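Local structure of clostripain-related protein (Bacteroides thetaiotaomicron, 6N9J) at residues A[38-42]-A[197-201]; A[183-189]-A[234-240]; A[190-196]-A[213-218]; A[221-225]-A[320-324]. The protein probably cleaves peptide bonds as a secreted cysteine protease of the clostripain (C11) family, and is seen here bound to an irreversible peptide inhibitor. All blocks are in the same frame, centred on the assembly; numbering follows the deposited sequence.

Contact 1 (A[38-42]-A[197-201])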
# COMPACT_ATOMS: atom_id res chain seq x y z
N MET A 38 -13.03 16.38 4.47
CA MET A 38 -14.30 16.44 3.76
C MET A 38 -14.78 17.88 3.50
O MET A 38 -15.69 18.10 2.70
CB MET A 38 -15.38 15.66 4.52
CG MET A 38 -15.22 14.14 4.41
SD MET A 38 -15.33 13.55 2.72
CE MET A 38 -16.98 14.09 2.27
N GLN A 39 -14.14 18.85 4.15
CA GLN A 39 -14.51 20.25 3.96
C GLN A 39 -14.26 20.74 2.53
O GLN A 39 -15.00 21.58 2.02
CB GLN A 39 -13.76 21.14 4.96
CG GLN A 39 -14.15 20.90 6.42
CD GLN A 39 -15.59 21.30 6.71
OE1 GLN A 39 -16.24 21.98 5.92
NE2 GLN A 39 -16.10 20.87 7.87
N SER A 40 -13.24 20.20 1.89
CA SER A 40 -12.92 20.59 0.52
C SER A 40 -13.56 19.64 -0.48
O SER A 40 -13.28 19.71 -1.68
CB SER A 40 -11.41 20.62 0.31
OG SER A 40 -10.77 21.28 1.38
N VAL A 41 -14.41 18.74 0.00
CA VAL A 41 -15.06 17.76 -0.86
C VAL A 41 -16.56 18.00 -0.93
O VAL A 41 -17.20 18.22 0.09
CB VAL A 41 -14.82 16.32 -0.37
CG1 VAL A 41 -15.46 15.32 -1.33
CG2 VAL A 41 -13.32 16.03 -0.22
N ASP A 42 -17.12 17.97 -2.14
CA ASP A 42 -18.56 18.06 -2.34
C ASP A 42 -19.20 16.68 -2.22
O ASP A 42 -19.12 15.87 -3.15
CB ASP A 42 -18.86 18.69 -3.71
CG ASP A 42 -20.36 18.87 -3.97
OD1 ASP A 42 -21.18 18.74 -3.03
OD2 ASP A 42 -20.72 19.18 -5.13
N VAL A 197 -7.57 13.10 1.52
CA VAL A 197 -9.00 12.85 1.24
C VAL A 197 -9.52 13.64 0.03
O VAL A 197 -10.16 13.05 -0.83
CB VAL A 197 -9.90 13.16 2.48
CG1 VAL A 197 -11.33 13.58 2.06
CG2 VAL A 197 -9.96 11.94 3.39
N PRO A 198 -9.23 14.95 -0.07
CA PRO A 198 -9.67 15.59 -1.32
C PRO A 198 -8.96 15.01 -2.56
O PRO A 198 -9.57 14.96 -3.63
CB PRO A 198 -9.29 17.07 -1.12
CG PRO A 198 -9.19 17.24 0.37
CD PRO A 198 -8.65 15.93 0.87
N ALA A 199 -7.72 14.55 -2.41
CA ALA A 199 -7.01 13.97 -3.55
C ALA A 199 -7.61 12.62 -3.95
O ALA A 199 -7.55 12.23 -5.12
CB ALA A 199 -5.51 13.81 -3.22
N LEU A 200 -8.21 11.91 -3.00
CA LEU A 200 -8.91 10.65 -3.29
C LEU A 200 -10.07 10.86 -4.29
O LEU A 200 -10.49 9.92 -4.98
CB LEU A 200 -9.48 10.02 -2.02
CG LEU A 200 -8.65 9.61 -0.79
CD1 LEU A 200 -9.62 9.21 0.33
CD2 LEU A 200 -7.71 8.47 -1.13
N PHE A 201 -10.58 12.10 -4.35
CA PHE A 201 -11.73 12.42 -5.19
C PHE A 201 -11.36 13.37 -6.32
O PHE A 201 -12.24 13.92 -6.98
CB PHE A 201 -12.87 13.03 -4.35
CG PHE A 201 -13.35 12.13 -3.25
CD1 PHE A 201 -14.20 11.06 -3.52
CD2 PHE A 201 -12.96 12.34 -1.93
CE1 PHE A 201 -14.65 10.23 -2.50
CE2 PHE A 201 -13.40 11.50 -0.91
CZ PHE A 201 -14.24 10.45 -1.19
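Val41 and Pro198 bring the two backbones together with their CA atoms 5.8 Å apart, where the short 3-10 turn that follows helix 24-37 meets the weakly bonded, kinked part of helix 193-200. Val41 contributes the largest share of the contact. Val41 CG2 settles 3.8 Å from Pro198 CA and 3.9 Å from Val197 CG1, and also nears the ring of Phe201. Val41 CG1 stands anti to the backbone N (chi1 -178°) and meets Phe201 CD2 more closely, at 3.9 Å from an oblique direction. Met38 joins from beside it: its chain bends at both chi2 and chi3, which folds the thioether back until Met38 SD lies 4.1 Å from Val197 CG1, the two side chains crossing at about a right angle. At the outer margin Ser40 CB rests against Pro198 CG at 4.0 Å. Leu48 of strand 46-53 continues the apolar cluster by touching both Met38 and Phe201. The polar groups of the turn are served from elsewhere, since Lys65 NZ is hydrogen-bonded to the carbonyl oxygens of Met38 and Val41. The two segments are thus joined by apolar contact alone, which implies an attachment governed by shape and buried surface rather than by directional bonds.

Contact 2 (A[183-189]-A[234-240])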
# COMPACT_ATOMS: atom_id res chain seq x y z
N PRO A 183 7.77 1.09 -0.83
CA PRO A 183 8.46 -0.21 -0.83
C PRO A 183 9.11 -0.52 0.51
O PRO A 183 9.50 -1.67 0.79
CB PRO A 183 9.50 -0.05 -1.94
CG PRO A 183 9.73 1.43 -2.05
CD PRO A 183 8.49 2.13 -1.58
N THR A 184 9.22 0.50 1.36
CA THR A 184 9.83 0.32 2.66
C THR A 184 8.76 0.51 3.75
O THR A 184 7.55 0.41 3.46
CB THR A 184 11.04 1.27 2.84
OG1 THR A 184 11.73 0.97 4.06
CG2 THR A 184 10.62 2.74 2.82
N GLU A 185 9.18 0.74 4.99
CA GLU A 185 8.22 0.93 6.08
C GLU A 185 7.48 2.26 5.96
O GLU A 185 8.07 3.29 5.62
CB GLU A 185 8.92 0.87 7.43
CG GLU A 185 9.34 -0.52 7.84
CD GLU A 185 10.25 -0.50 9.05
OE1 GLU A 185 9.73 -0.46 10.19
OE2 GLU A 185 11.48 -0.51 8.87
N ILE A 186 6.18 2.20 6.24
CA ILE A 186 5.31 3.37 6.30
C ILE A 186 5.23 3.87 7.74
O ILE A 186 5.08 3.07 8.67
CB ILE A 186 3.89 3.03 5.78
CG1 ILE A 186 3.87 3.00 4.26
CG2 ILE A 186 2.85 4.03 6.33
CD1 ILE A 186 3.72 4.38 3.63
N PRO A 187 5.33 5.19 7.95
CA PRO A 187 5.26 5.73 9.31
C PRO A 187 3.96 5.37 10.03
O PRO A 187 2.88 5.34 9.41
CB PRO A 187 5.35 7.24 9.09
CG PRO A 187 6.11 7.37 7.78
CD PRO A 187 5.64 6.22 6.94
N GLY A 188 4.06 5.06 11.32
CA GLY A 188 2.90 4.86 12.17
C GLY A 188 1.70 5.73 11.83
O GLY A 188 0.63 5.20 11.54
N PRO A 189 1.87 7.07 11.85
CA PRO A 189 0.76 8.01 11.60
C PRO A 189 0.12 7.87 10.23
O PRO A 189 -0.97 8.39 10.03
CB PRO A 189 1.43 9.38 11.74
CG PRO A 189 2.58 9.14 12.66
CD PRO A 189 3.09 7.77 12.29
N TRP A 234 6.16 12.99 13.12
CA TRP A 234 7.08 12.19 12.32
C TRP A 234 8.03 13.06 11.51
O TRP A 234 7.62 13.70 10.54
CB TRP A 234 6.32 11.25 11.40
CG TRP A 234 7.13 10.07 11.01
CD1 TRP A 234 7.97 9.96 9.93
CD2 TRP A 234 7.21 8.81 11.70
NE1 TRP A 234 8.56 8.71 9.91
CE2 TRP A 234 8.10 7.99 10.98
CE3 TRP A 234 6.60 8.30 12.85
CZ2 TRP A 234 8.40 6.68 11.38
CZ3 TRP A 234 6.90 7.01 13.25
CH2 TRP A 234 7.79 6.21 12.51
N THR A 235 9.29 13.08 11.93
CA THR A 235 10.34 13.82 11.25
C THR A 235 11.25 12.89 10.42
O THR A 235 12.25 13.33 9.84
CB THR A 235 11.21 14.62 12.26
OG1 THR A 235 11.83 13.72 13.20
CG2 THR A 235 10.36 15.63 13.03
N GLY A 236 10.89 11.62 10.36
CA GLY A 236 11.72 10.61 9.71
C GLY A 236 11.56 10.48 8.20
O GLY A 236 12.22 9.65 7.59
N GLY A 237 10.68 11.29 7.60
CA GLY A 237 10.48 11.26 6.16
C GLY A 237 9.61 10.12 5.67
O GLY A 237 8.93 9.45 6.45
N VAL A 238 9.60 9.91 4.35
CA VAL A 238 8.78 8.89 3.71
C VAL A 238 9.23 8.69 2.27
O VAL A 238 9.86 9.55 1.69
CB VAL A 238 7.26 9.26 3.72
CG1 VAL A 238 6.94 10.29 2.63
CG2 VAL A 238 6.40 8.02 3.52
N SER A 239 8.89 7.53 1.71
CA SER A 239 9.11 7.27 0.30
C SER A 239 7.86 6.68 -0.33
O SER A 239 7.25 5.75 0.23
CB SER A 239 10.29 6.33 0.11
OG SER A 239 9.99 5.08 0.69
N ILE A 240 7.46 7.20 -1.49
CA ILE A 240 6.21 6.80 -2.12
C ILE A 240 6.41 6.68 -3.62
O ILE A 240 7.19 7.43 -4.19
CB ILE A 240 5.06 7.83 -1.82
CG1 ILE A 240 4.79 7.94 -0.33
CG2 ILE A 240 3.76 7.46 -2.55
CD1 ILE A 240 4.06 6.74 0.26
O HOH W 1 8.42 5.53 3.81
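The indole of Trp234 carries Pro187 CB on one face, 3.5 Å from the centroid of the five-membered ring and only 12° off its normal, a CH-pi contact. Gly188 N lies over the same ring system near the six-membered ring, while Pro189 CD approaches Trp234 CE3 obliquely at 3.6 Å. Trp234 CG stands anti to the backbone N (chi1 -156°), which carries the ring across to this proline-rich run. Pro187 also leans on Gly237 and Val238, with Pro187 CG 3.7 Å from Gly237 O and Pro187 CD 3.9 Å from Val238 CG2. Both segments belong to the caspase-like fold expected of clan CD peptidases: 183-189 follows strand 178-181, and the other segment leads into its antiparallel neighbour, strand 239-244. Here they border the bound peptide: Ile186 packs on a modified side chain and Trp234 on its backbone, while Ile186 backbone and Glu185 OE1 hydrogen-bond to it. Nearer the sheet a water spans the gap, donating to Glu185 O and accepting from Ser239 N. Thr184 CG2 presses against Ser239 OG at 3.2 Å; Thr184 OG1 is hydrogen-bonded to Tyr279 O, and Ser239 OG weakly to Asn324 OD1. Ile186 CD1 and Ile240 CD1 meet at 4.1 Å.

Contact 3 (A[190-196]-A[213-218])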
# COMPACT_ATOMS: atom_id res chain seq x y z
N GLY A 190 0.79 7.19 9.30
CA GLY A 190 0.25 6.99 7.97
C GLY A 190 -0.05 8.27 7.20
O GLY A 190 0.63 9.28 7.37
N ALA A 191 -1.06 8.22 6.34
CA ALA A 191 -1.39 9.37 5.52
C ALA A 191 -1.87 10.55 6.36
O ALA A 191 -2.45 10.38 7.43
CB ALA A 191 -2.46 8.99 4.49
N PRO A 192 -1.58 11.76 5.87
CA PRO A 192 -2.20 13.02 6.30
C PRO A 192 -3.56 13.19 5.61
O PRO A 192 -3.68 13.87 4.58
CB PRO A 192 -1.19 14.07 5.85
CG PRO A 192 -0.58 13.45 4.60
CD PRO A 192 -0.49 11.98 4.90
N TYR A 193 -4.59 12.58 6.19
CA TYR A 193 -5.87 12.46 5.51
C TYR A 193 -6.60 13.78 5.37
O TYR A 193 -7.63 13.85 4.71
CB TYR A 193 -6.75 11.44 6.21
CG TYR A 193 -6.32 10.02 5.92
CD1 TYR A 193 -6.62 9.44 4.69
CD2 TYR A 193 -5.61 9.28 6.85
CE1 TYR A 193 -6.22 8.16 4.40
CE2 TYR A 193 -5.20 7.98 6.57
CZ TYR A 193 -5.51 7.43 5.34
OH TYR A 193 -5.12 6.15 5.02
N GLU A 194 -6.06 14.83 5.98
CA GLU A 194 -6.64 16.15 5.80
C GLU A 194 -6.33 16.71 4.41
O GLU A 194 -7.04 17.60 3.94
CB GLU A 194 -6.14 17.10 6.89
CG GLU A 194 -4.71 17.57 6.72
CD GLU A 194 -3.66 16.63 7.31
OE1 GLU A 194 -3.98 15.47 7.67
OE2 GLU A 194 -2.51 17.08 7.43
N VAL A 195 -5.30 16.20 3.74
CA VAL A 195 -5.03 16.60 2.35
C VAL A 195 -5.11 15.42 1.37
O VAL A 195 -5.32 15.63 0.19
CB VAL A 195 -3.66 17.29 2.18
CG1 VAL A 195 -3.74 18.75 2.61
CG2 VAL A 195 -2.54 16.52 2.93
N VAL A 196 -4.98 14.19 1.86
CA VAL A 196 -5.15 13.03 0.99
C VAL A 196 -6.63 12.81 0.61
O VAL A 196 -6.92 12.42 -0.52
CB VAL A 196 -4.59 11.75 1.65
CG1 VAL A 196 -5.12 10.50 0.96
CG2 VAL A 196 -3.06 11.77 1.60
N ASN A 213 0.30 14.60 -2.25
CA ASN A 213 -0.20 15.15 -1.00
C ASN A 213 0.29 14.33 0.18
O ASN A 213 0.64 14.88 1.22
CB ASN A 213 -1.74 15.23 -1.02
CG ASN A 213 -2.25 16.43 -1.80
OD1 ASN A 213 -2.40 17.52 -1.26
ND2 ASN A 213 -2.52 16.23 -3.08
N TYR A 214 0.32 13.01 0.02
CA TYR A 214 0.89 12.17 1.06
C TYR A 214 2.35 12.60 1.30
O TYR A 214 2.69 13.00 2.41
CB TYR A 214 0.82 10.70 0.64
CG TYR A 214 1.07 9.72 1.76
CD1 TYR A 214 0.17 8.69 2.01
CD2 TYR A 214 2.19 9.84 2.61
CE1 TYR A 214 0.37 7.79 3.02
CE2 TYR A 214 2.40 8.94 3.65
CZ TYR A 214 1.48 7.92 3.84
OH TYR A 214 1.62 7.00 4.84
N TYR A 215 3.19 12.51 0.27
CA TYR A 215 4.60 12.84 0.41
C TYR A 215 4.87 14.23 1.00
O TYR A 215 5.75 14.40 1.84
CB TYR A 215 5.29 12.73 -0.95
CG TYR A 215 6.76 13.07 -0.88
CD1 TYR A 215 7.67 12.16 -0.35
CD2 TYR A 215 7.24 14.30 -1.31
CE1 TYR A 215 9.01 12.45 -0.27
CE2 TYR A 215 8.59 14.60 -1.24
CZ TYR A 215 9.47 13.67 -0.71
OH TYR A 215 10.81 13.95 -0.61
N SER A 216 4.12 15.24 0.54
CA SER A 216 4.45 16.61 0.85
C SER A 216 4.40 16.96 2.34
O SER A 216 5.17 17.79 2.82
CB SER A 216 3.54 17.56 0.08
OG SER A 216 3.96 18.90 0.24
N VAL A 217 3.49 16.34 3.09
CA VAL A 217 3.42 16.65 4.50
C VAL A 217 4.65 16.10 5.24
O VAL A 217 5.25 16.77 6.07
CB VAL A 217 2.12 16.12 5.13
CG1 VAL A 217 2.20 16.13 6.65
CG2 VAL A 217 0.93 16.97 4.66
N TYR A 218 5.05 14.88 4.89
CA TYR A 218 6.21 14.26 5.53
C TYR A 218 7.50 14.95 5.10
O TYR A 218 8.40 15.15 5.93
CB TYR A 218 6.26 12.77 5.21
CG TYR A 218 5.29 11.98 6.05
CD1 TYR A 218 5.65 11.55 7.33
CD2 TYR A 218 4.01 11.71 5.60
CE1 TYR A 218 4.75 10.86 8.12
CE2 TYR A 218 3.10 11.02 6.38
CZ TYR A 218 3.48 10.59 7.64
OH TYR A 218 2.58 9.90 8.42
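Tyr214 extends anti to its own backbone nitrogen (chi1 -166°), which lays one face of its ring against Ala191 and Pro192, whereas Tyr218, one turn later, is set anti to the carbonyl carbon (chi1 -78°) and brings Tyr218 CE2 within 4.0 Å of Pro192 CD. Two CH-pi contacts cover that face of the Tyr214 ring: Ala191 CA sits 3.9 Å from its centroid, and Pro192 CD 4.2 Å from it and closer to the normal. Ala191 CB adds a tight touch on Tyr214 CE1 at 3.4 Å. The hydroxyl of Tyr214 is hydrogen-bonded to Asp159 OD1, while the other carboxylate oxygen of Asp159 takes Ala191 N and Tyr193 OH. With an alanine in place of Tyr214, Ala191 and Pro192 would probably lose the ring they rest on and Asp159 OD1 its hydroxyl partner. Farther out, Pro192 CB packs 3.8 Å from Val217 CG2, the two side chains sliding past each other in opposite directions, and Val195 CG2 meets the same methyl at 3.9 Å. Val196 CG2 closes the interface, 3.9 Å from Tyr214 N. Pro192 O accepts from both Val195 N and Val196 N, on opposite faces of the carbonyl plane. Pro192 at the N-cap starts helix 193-200, which packs on helix 206-221 beside strand 155-159 in the alpha/beta core of the caspase-like fold expected of clan CD.

Contact 4 (A[221-225]-A[320-324])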
# COMPACT_ATOMS: atom_id res chain seq x y z
N LYS A 221 8.17 18.15 7.33
CA LYS A 221 8.61 18.06 8.71
C LYS A 221 9.82 17.13 8.84
O LYS A 221 10.26 16.80 9.94
CB LYS A 221 7.47 17.60 9.62
CG LYS A 221 6.58 16.55 9.00
CD LYS A 221 5.51 16.11 9.99
CE LYS A 221 4.73 17.28 10.54
NZ LYS A 221 3.69 16.84 11.53
N TYR A 222 10.37 16.74 7.69
CA TYR A 222 11.53 15.88 7.65
C TYR A 222 12.77 16.54 8.23
O TYR A 222 13.07 17.71 7.97
CB TYR A 222 11.81 15.45 6.22
CG TYR A 222 13.12 14.75 5.98
CD1 TYR A 222 13.33 13.44 6.41
CD2 TYR A 222 14.15 15.38 5.29
CE1 TYR A 222 14.53 12.79 6.17
CE2 TYR A 222 15.36 14.74 5.05
CZ TYR A 222 15.53 13.45 5.49
OH TYR A 222 16.73 12.81 5.24
N ASN A 223 13.47 15.76 9.04
CA ASN A 223 14.74 16.12 9.63
C ASN A 223 15.71 14.99 9.28
O ASN A 223 15.33 13.83 9.34
CB ASN A 223 14.58 16.30 11.14
CG ASN A 223 15.85 16.66 11.82
OD1 ASN A 223 16.71 15.80 12.02
ND2 ASN A 223 16.00 17.92 12.19
N SER A 224 16.94 15.31 8.88
CA SER A 224 17.86 14.28 8.36
C SER A 224 18.22 13.19 9.35
O SER A 224 18.47 12.04 8.97
CB SER A 224 19.14 14.91 7.84
OG SER A 224 19.04 15.13 6.44
N THR A 225 18.27 13.55 10.63
CA THR A 225 18.62 12.61 11.68
C THR A 225 17.37 12.13 12.41
O THR A 225 17.46 11.52 13.48
CB THR A 225 19.57 13.25 12.70
OG1 THR A 225 18.90 14.35 13.34
CG2 THR A 225 20.84 13.75 12.01
N THR A 320 11.16 10.47 -2.50
CA THR A 320 11.61 10.06 -1.18
C THR A 320 12.42 11.18 -0.55
O THR A 320 13.07 11.96 -1.23
CB THR A 320 12.47 8.78 -1.24
OG1 THR A 320 12.82 8.37 0.09
CG2 THR A 320 13.75 9.01 -2.06
N THR A 321 12.36 11.27 0.77
CA THR A 321 13.32 12.08 1.50
C THR A 321 14.67 11.33 1.44
O THR A 321 14.70 10.14 1.15
CB THR A 321 12.85 12.31 2.94
OG1 THR A 321 12.42 11.06 3.50
CG2 THR A 321 11.67 13.27 2.93
N ASP A 322 15.78 12.02 1.69
CA ASP A 322 17.10 11.40 1.52
C ASP A 322 17.29 10.18 2.44
O ASP A 322 17.95 9.21 2.07
CB ASP A 322 18.21 12.42 1.76
CG ASP A 322 18.23 13.51 0.69
OD1 ASP A 322 17.98 13.19 -0.50
OD2 ASP A 322 18.49 14.68 1.04
N ASN A 323 16.70 10.25 3.62
CA ASN A 323 16.68 9.13 4.55
C ASN A 323 15.23 8.77 4.86
O ASN A 323 14.34 9.61 4.67
CB ASN A 323 17.43 9.45 5.85
CG ASN A 323 18.91 9.72 5.63
OD1 ASN A 323 19.52 9.19 4.71
ND2 ASN A 323 19.50 10.52 6.51
N ASN A 324 15.02 7.53 5.29
CA ASN A 324 13.75 7.11 5.88
C ASN A 324 14.04 6.45 7.23
O ASN A 324 15.13 5.90 7.42
CB ASN A 324 13.01 6.12 4.97
CG ASN A 324 12.10 6.80 3.98
OD1 ASN A 324 10.96 6.38 3.77
ND2 ASN A 324 12.59 7.87 3.36
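Asn323 donates twice to the 221-225 loop. Asn323 ND2 reaches Ser224 O at 3.1 Å with a fairly straight N-H...O angle of 161°, the oxygen lying in the plane of the amide, and Asn323 N reaches Tyr222 OH at 3.0 Å in a more bent bond of 136°. The amide and the phenol ring are turned 72° against each other, and Asn323 CB packs 3.5 Å from Tyr222 OH. Next to these bonds one face of the Tyr222 ring lies on Thr321, whose CB sits 3.6 Å from the ring centroid, almost on the normal, in a CH-pi contact, while Thr321 CG2 comes 3.7 Å from Tyr222 CG. The opposite face receives Ser224 N, nearer the rim, so the loop curls round its own tyrosine. Thr321 is fixed in turn: OG1 donates to Asn323 O and accepts from Val238 N. A leucine in place of Tyr222 would probably strip Asn323 N of this acceptor and leave Thr321 CB facing no aromatic surface. Met335 of strand 333-337 also touches both Tyr222 and Asn323. An Asx turn shapes the loop, Asn223 OD1 accepting from Thr225 N and also from Thr225 OG1; through Tyr222 and Ser224 the contact joins this loop after helix 206-221 to strand 315-327 of the central sheet.

In space the contacts follow one another in the order 1, 3, 2, 4, from the turn after helix 24-37 to strand 315-327, with the centres of contacts 1 and 4 about 28 Å apart. Along the chain contact 1 closes before contact 4 opens, contact 2 crosses both, and contact 3 falls within the span of contact 2. Contacts 1 and 3 share helix 193-200 and touch where Ala199 packs on Asn213. Tyr214 and Tyr218 of contact 3 reach Ile186 and Pro189 of contact 2. Contacts 2 and 4 are closest, about 9 Å between centres, through adjacent antiparallel strands 239-244 and 315-327. Distant segments thus join both helices and the sheet beside the peptide-binding loop.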